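Local coordinates for protein acetylxylan esterase / glucomannan deacetylase (Cellvibrio japonicus, PDB 2WAA) that removes acetyl groups from acetylated xylan and glucomannan, taking part in the breakdown of plant cell wall polysaccharides, at residues 138-143 with 231-236; 183-189 with 199-205. Residue numbers count along the deposited sequence, not the author numbering.

Contact 1 (138-143 with 231-236). With ACT (acetate ion), chain C.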
loop_
_atom_site.group_PDB
_atom_site.type_symbol
_atom_site.label_atom_id
_atom_site.label_comp_id
_atom_site.label_asym_id
_atom_site.label_seq_id
_atom_site.Cartn_x
_atom_site.Cartn_y
_atom_site.Cartn_z
ATOM N N LEU A 138 6.192 -5.001 1.278
ATOM C CA LEU A 138 7.275 -3.990 1.143
ATOM C C LEU A 138 7.783 -4.040 -0.302
ATOM O O LEU A 138 8.017 -5.132 -0.858
ATOM C CB LEU A 138 8.455 -4.343 2.047
ATOM C CG LEU A 138 8.104 -4.508 3.523
ATOM C CD1 LEU A 138 9.282 -5.016 4.369
ATOM C CD2 LEU A 138 7.552 -3.221 4.077
ATOM N N GLY A 139 7.990 -2.894 -0.922
ATOM C CA GLY A 139 8.492 -2.973 -2.277
ATOM C C GLY A 139 8.632 -1.630 -2.983
ATOM O O GLY A 139 8.783 -0.582 -2.363
ATOM N N ASP A 140 8.568 -1.706 -4.296
ATOM C CA ASP A 140 8.751 -0.547 -5.148
ATOM C C ASP A 140 7.444 -0.231 -5.891
ATOM O O ASP A 140 6.375 -0.545 -5.394
ATOM C CB ASP A 140 9.936 -0.828 -6.094
ATOM C CG ASP A 140 9.772 -2.137 -6.903
ATOM O OD1 ASP A 140 8.632 -2.539 -7.304
ATOM O OD2 ASP A 140 10.818 -2.800 -7.138
ATOM N N SER A 141 7.512 0.396 -7.070
ATOM C CA SER A 141 6.278 0.889 -7.703
ATOM C C SER A 141 5.289 -0.196 -8.090
ATOM O O SER A 141 4.095 0.108 -8.188
ATOM C CB SER A 141 6.547 1.732 -8.997
ATOM O OG SER A 141 7.041 0.856 -9.999
ATOM N N VAL A 142 5.756 -1.429 -8.334
ATOM C CA VAL A 142 4.816 -2.510 -8.659
ATOM C C VAL A 142 3.885 -2.735 -7.419
ATOM O O VAL A 142 2.670 -2.823 -7.545
ATOM C CB VAL A 142 5.551 -3.794 -9.018
ATOM C CG1 VAL A 142 4.519 -4.908 -9.335
ATOM C CG2 VAL A 142 6.492 -3.529 -10.251
ATOM N N THR A 143 4.482 -2.799 -6.240
ATOM C CA THR A 143 3.709 -2.930 -4.995
ATOM C C THR A 143 2.809 -1.698 -4.814
ATOM O O THR A 143 1.685 -1.803 -4.265
ATOM C CB THR A 143 4.642 -3.160 -3.781
ATOM O OG1 THR A 143 5.341 -4.406 -3.925
ATOM C CG2 THR A 143 3.866 -3.179 -2.423
ATOM N N SER A 231 8.445 -9.287 1.175
ATOM C CA SER A 231 9.370 -8.272 0.674
ATOM C C SER A 231 9.622 -8.543 -0.808
ATOM O O SER A 231 10.170 -9.585 -1.144
ATOM C CB SER A 231 10.693 -8.364 1.429
ATOM O OG SER A 231 11.549 -7.339 0.942
ATOM N N ALA A 232 9.193 -7.617 -1.669
ATOM C CA ALA A 232 9.267 -7.727 -3.131
ATOM C C ALA A 232 10.170 -6.606 -3.685
ATOM O O ALA A 232 9.961 -6.132 -4.826
ATOM C CB ALA A 232 7.837 -7.599 -3.695
ATOM N N ILE A 233 11.219 -6.241 -2.942
ATOM C CA ILE A 233 12.097 -5.132 -3.366
ATOM C C ILE A 233 13.149 -5.707 -4.308
ATOM O O ILE A 233 13.392 -6.935 -4.310
ATOM C CB ILE A 233 12.767 -4.474 -2.127
ATOM C CG1 ILE A 233 13.413 -3.148 -2.480
ATOM C CG2 ILE A 233 13.786 -5.447 -1.475
ATOM C CD1 ILE A 233 12.331 -1.992 -2.680
ATOM N N GLY A 234 13.773 -4.851 -5.117
ATOM C CA GLY A 234 14.873 -5.311 -5.945
ATOM C C GLY A 234 14.959 -4.768 -7.367
ATOM O O GLY A 234 16.071 -4.539 -7.838
ATOM N N THR A 235 13.827 -4.583 -8.063
ATOM C CA THR A 235 13.871 -4.121 -9.454
ATOM C C THR A 235 14.842 -2.937 -9.596
ATOM O O THR A 235 15.685 -2.916 -10.497
ATOM C CB THR A 235 12.519 -3.640 -9.899
ATOM O OG1 THR A 235 11.597 -4.732 -9.739
ATOM C CG2 THR A 235 12.539 -3.221 -11.386
ATOM N N ASN A 236 14.725 -1.950 -8.728
ATOM C CA ASN A 236 15.496 -0.714 -8.973
ATOM C C ASN A 236 16.968 -0.881 -8.641
ATOM O O ASN A 236 17.830 -0.213 -9.238
ATOM C CB ASN A 236 14.825 0.468 -8.241
ATOM C CG ASN A 236 13.421 0.710 -8.767
ATOM O OD1 ASN A 236 13.234 0.856 -9.992
ATOM N ND2 ASN A 236 12.395 0.675 -7.862
HETATM C C ACT C . 9.787 0.841 -10.002
HETATM O O ACT C . 9.672 1.716 -10.930
HETATM O OXT ACT C . 9.754 1.287 -8.832
HETATM C CH3 ACT C . 9.945 -0.634 -10.258
HETATM O O HOH W 1 13.251 -2.139 -6.099
HETATM O O HOH W 2 7.687 -4.338 -5.405
HETATM O O HOH W 3 9.088 -5.049 -8.254
#
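Strands 133-139 and 228-231 run parallel, and Ala232 N donates to Leu138 O at 2.9 Å, next to the bridge Leu138-Ser231. Leu138 (m, t) and Ser231 put their side chains on the sheet face of helix 245-262, where the Ser231 hydroxyl bonds Tyr252. Further on the backbones diverge and Asp140 turns its side chain into the gap. Its p rotamer lets OD1 accept from Val142 N (3.3 Å), an Asx turn within the Gly-Asp-Ser motif of SGNH/GDSL hydrolases, which carries the inferred nucleophile Ser141. One water joins Asp140 OD2 (2.7 Å) to Gly234 N (2.9 Å), another Asp140 OD1 (2.8 Å) to Ala232 O (3.0 Å). Ile233 points CB sideways, but its t, p rotamer brings CD1 to 3.7 Å from Gly139 C. Asn236 (m) packs ND2 3.4 Å from Asp140 CB and hydrogen-bonds it to Arg187 O. Acetate OXT accepts from Asn236 ND2 (2.9 Å) and Ser141 N (3.0 Å), consistent with two donors of an oxyanion hole.

Contact 2 (183-189 with 199-205); sequences CWGGRGL and DANLPDF. With ACT (acetate ion), chain B; ACT (acetate ion), chain C.
Loop 183-189, leaving strand 177-183, lies against the entry to helix 202-205. Cys183 is extended, its CA-to-CB bond points away from 199-205, SG is disulfide-bonded to Cys144, and CA rests 3.7 Å from Phe205 CE1. Trp184 (chi1 t) lays CB over the Phe205 ring (chi1 p), 3.8 Å from its centroid, a CH-pi contact. In the type II turn Trp184 to Arg187, Gly186 N (phi 80°) donates to OXT of the chain C acetate at 2.7 Å. Arg187 (m, m, t) donates from NH1 to Ala200 O (2.9 Å) and pairs with Asp212; Asp199 CB lies over one guanidinium face, 3.9 Å from NE. Gly188 O accepts from Leu202 N at 2.9 Å; Asn201, at the N-cap position without a side-chain cap, is water-linked through OD1 (2.7 Å) to Gly188 N (2.9 Å). Leu189 CA lies 5.1 Å from Leu202 CA. Gly186 N, an inferred transition-state stabiliser, is consistent with the oxyanion-hole glycine of SGNH hydrolases.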
loop_
_atom_site.group_PDB
_atom_site.type_symbol
_atom_site.label_atom_id
_atom_site.label_comp_id
_atom_site.label_asym_id
_atom_site.label_seq_id
_atom_site.Cartn_x
_atom_site.Cartn_y
_atom_site.Cartn_z
ATOM N N CYS A 183 5.880 1.046 0.255
ATOM C CA CYS A 183 6.559 0.907 -1.034
ATOM C C CYS A 183 6.825 2.319 -1.540
ATOM O O CYS A 183 6.141 3.279 -1.143
ATOM C CB CYS A 183 5.699 0.114 -2.013
ATOM S SG CYS A 183 3.959 0.738 -2.046
ATOM N N TRP A 184 7.803 2.449 -2.429
ATOM C CA TRP A 184 8.130 3.764 -2.993
ATOM C C TRP A 184 8.665 3.546 -4.396
ATOM O O TRP A 184 9.696 2.852 -4.582
ATOM C CB TRP A 184 9.192 4.453 -2.118
ATOM C CG TRP A 184 9.231 5.954 -2.304
ATOM C CD1 TRP A 184 9.548 6.617 -3.439
ATOM C CD2 TRP A 184 8.975 6.947 -1.311
ATOM N NE1 TRP A 184 9.505 7.977 -3.239
ATOM C CE2 TRP A 184 9.132 8.200 -1.930
ATOM C CE3 TRP A 184 8.589 6.897 0.033
ATOM C CZ2 TRP A 184 8.953 9.397 -1.248
ATOM C CZ3 TRP A 184 8.389 8.095 0.712
ATOM C CH2 TRP A 184 8.572 9.330 0.065
ATOM N N GLY A 185 8.007 4.121 -5.391
ATOM C CA GLY A 185 8.501 3.950 -6.760
ATOM C C GLY A 185 9.944 4.395 -6.969
ATOM O O GLY A 185 10.383 5.441 -6.457
ATOM N N GLY A 186 10.664 3.632 -7.786
ATOM C CA GLY A 186 12.038 3.977 -8.141
ATOM C C GLY A 186 13.084 3.621 -7.094
ATOM O O GLY A 186 14.274 3.679 -7.399
ATOM N N ARG A 187 12.651 3.199 -5.892
ATOM C CA ARG A 187 13.541 2.906 -4.773
ATOM C C ARG A 187 13.942 1.431 -4.677
ATOM O O ARG A 187 13.229 0.574 -5.174
ATOM C CB ARG A 187 12.918 3.378 -3.464
ATOM C CG ARG A 187 12.573 4.860 -3.496
ATOM C CD ARG A 187 13.838 5.804 -3.426
ATOM N NE ARG A 187 13.373 7.197 -3.590
ATOM C CZ ARG A 187 12.984 7.975 -2.568
ATOM N NH1 ARG A 187 13.024 7.510 -1.307
ATOM N NH2 ARG A 187 12.547 9.210 -2.805
ATOM N N GLY A 188 15.106 1.184 -4.067
ATOM C CA GLY A 188 15.630 -0.177 -3.895
ATOM C C GLY A 188 15.995 -0.459 -2.464
ATOM O O GLY A 188 15.763 0.380 -1.545
ATOM N N LEU A 189 16.574 -1.640 -2.256
ATOM C CA LEU A 189 17.103 -2.018 -0.972
ATOM C C LEU A 189 18.371 -1.187 -0.653
ATOM O O LEU A 189 18.575 -0.731 0.490
ATOM C CB LEU A 189 17.487 -3.511 -0.993
ATOM C CG LEU A 189 18.070 -3.994 0.314
ATOM C CD1 LEU A 189 16.955 -4.139 1.384
ATOM C CD2 LEU A 189 18.728 -5.335 0.071
ATOM N N ASP A 199 19.308 8.196 -1.467
ATOM C CA ASP A 199 17.869 8.412 -1.217
ATOM C C ASP A 199 17.474 7.543 -0.029
ATOM O O ASP A 199 18.258 6.672 0.409
ATOM C CB ASP A 199 17.018 7.942 -2.407
ATOM C CG ASP A 199 17.250 8.756 -3.675
ATOM O OD1 ASP A 199 17.438 9.985 -3.560
ATOM O OD2 ASP A 199 17.259 8.166 -4.791
ATOM N N ALA A 200 16.259 7.747 0.494
ATOM C CA ALA A 200 15.711 6.809 1.478
ATOM C C ALA A 200 15.456 5.474 0.754
ATOM O O ALA A 200 14.566 5.342 -0.115
ATOM C CB ALA A 200 14.419 7.365 2.109
ATOM N N ASN A 201 16.260 4.490 1.111
ATOM C CA ASN A 201 16.088 3.139 0.562
ATOM C C ASN A 201 14.999 2.415 1.356
ATOM O O ASN A 201 14.503 2.963 2.326
ATOM C CB ASN A 201 17.425 2.415 0.634
ATOM C CG ASN A 201 18.493 3.133 -0.228
ATOM O OD1 ASN A 201 18.236 3.454 -1.381
ATOM N ND2 ASN A 201 19.670 3.415 0.360
ATOM N N LEU A 202 14.632 1.203 0.951
ATOM C CA LEU A 202 13.550 0.473 1.651
ATOM C C LEU A 202 13.803 0.409 3.177
ATOM O O LEU A 202 12.910 0.671 3.946
ATOM C CB LEU A 202 13.309 -0.912 1.028
ATOM C CG LEU A 202 12.440 -1.872 1.856
ATOM C CD1 LEU A 202 11.010 -1.262 1.961
ATOM C CD2 LEU A 202 12.406 -3.243 1.123
ATOM N N PRO A 203 15.043 0.106 3.630
ATOM C CA PRO A 203 15.188 0.027 5.083
ATOM C C PRO A 203 14.952 1.357 5.803
ATOM O O PRO A 203 14.659 1.330 7.006
ATOM C CB PRO A 203 16.648 -0.423 5.286
ATOM C CG PRO A 203 16.980 -1.219 3.998
ATOM C CD PRO A 203 16.222 -0.410 2.907
ATOM N N ASP A 204 15.087 2.472 5.072
ATOM C CA ASP A 204 14.830 3.826 5.580
ATOM C C ASP A 204 13.349 4.155 5.581
ATOM O O ASP A 204 12.787 4.433 6.640
ATOM C CB ASP A 204 15.595 4.877 4.755
ATOM C CG ASP A 204 17.078 4.576 4.729
ATOM O OD1 ASP A 204 17.662 4.522 5.803
ATOM O OD2 ASP A 204 17.659 4.345 3.669
ATOM N N PHE A 205 12.696 4.063 4.424
ATOM C CA PHE A 205 11.277 4.475 4.407
ATOM C C PHE A 205 10.359 3.495 5.095
ATOM O O PHE A 205 9.244 3.855 5.460
ATOM C CB PHE A 205 10.749 4.923 3.008
ATOM C CG PHE A 205 10.668 3.804 1.971
ATOM C CD1 PHE A 205 9.609 2.877 1.974
ATOM C CD2 PHE A 205 11.639 3.714 0.956
ATOM C CE1 PHE A 205 9.554 1.842 0.993
ATOM C CE2 PHE A 205 11.593 2.684 -0.026
ATOM C CZ PHE A 205 10.528 1.758 -0.004
HETATM C C ACT B . 13.635 8.362 -6.758
HETATM O O ACT B . 13.800 9.354 -5.987
HETATM O OXT ACT B . 14.542 8.158 -7.606
HETATM C CH3 ACT B . 12.428 7.475 -6.675
HETATM C C ACT C . 9.787 0.841 -10.002
HETATM O O ACT C . 9.672 1.716 -10.930
HETATM O OXT ACT C . 9.754 1.287 -8.832
HETATM C CH3 ACT C . 9.945 -0.634 -10.258
HETATM O O HOH W 4 16.355 3.637 -3.239
#

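In the fold
Contact 1 joins two neighbouring strands of the parallel sheet in the hydrolase domain near their C-terminal ends; in contact 2 only 183-189 follows a strand, 177-183, and along the chain contact 2 is nested inside the loop closed by contact 1. Contact 1 is wholly buried and relies on waters around a carboxylate; contact 2 is partly buried, loop against short helix, and combines aromatic and apolar packing with an arginine reaching a backbone carbonyl. They touch directly through Asn236 ND2 with Arg187 O (2.8 Å) and Gly139 O with Trp184 N (3.2 Å). One acetate is shared, held by donors from both contacts and by His316, the inferred charge-relay histidine, as expected for an esterase active site.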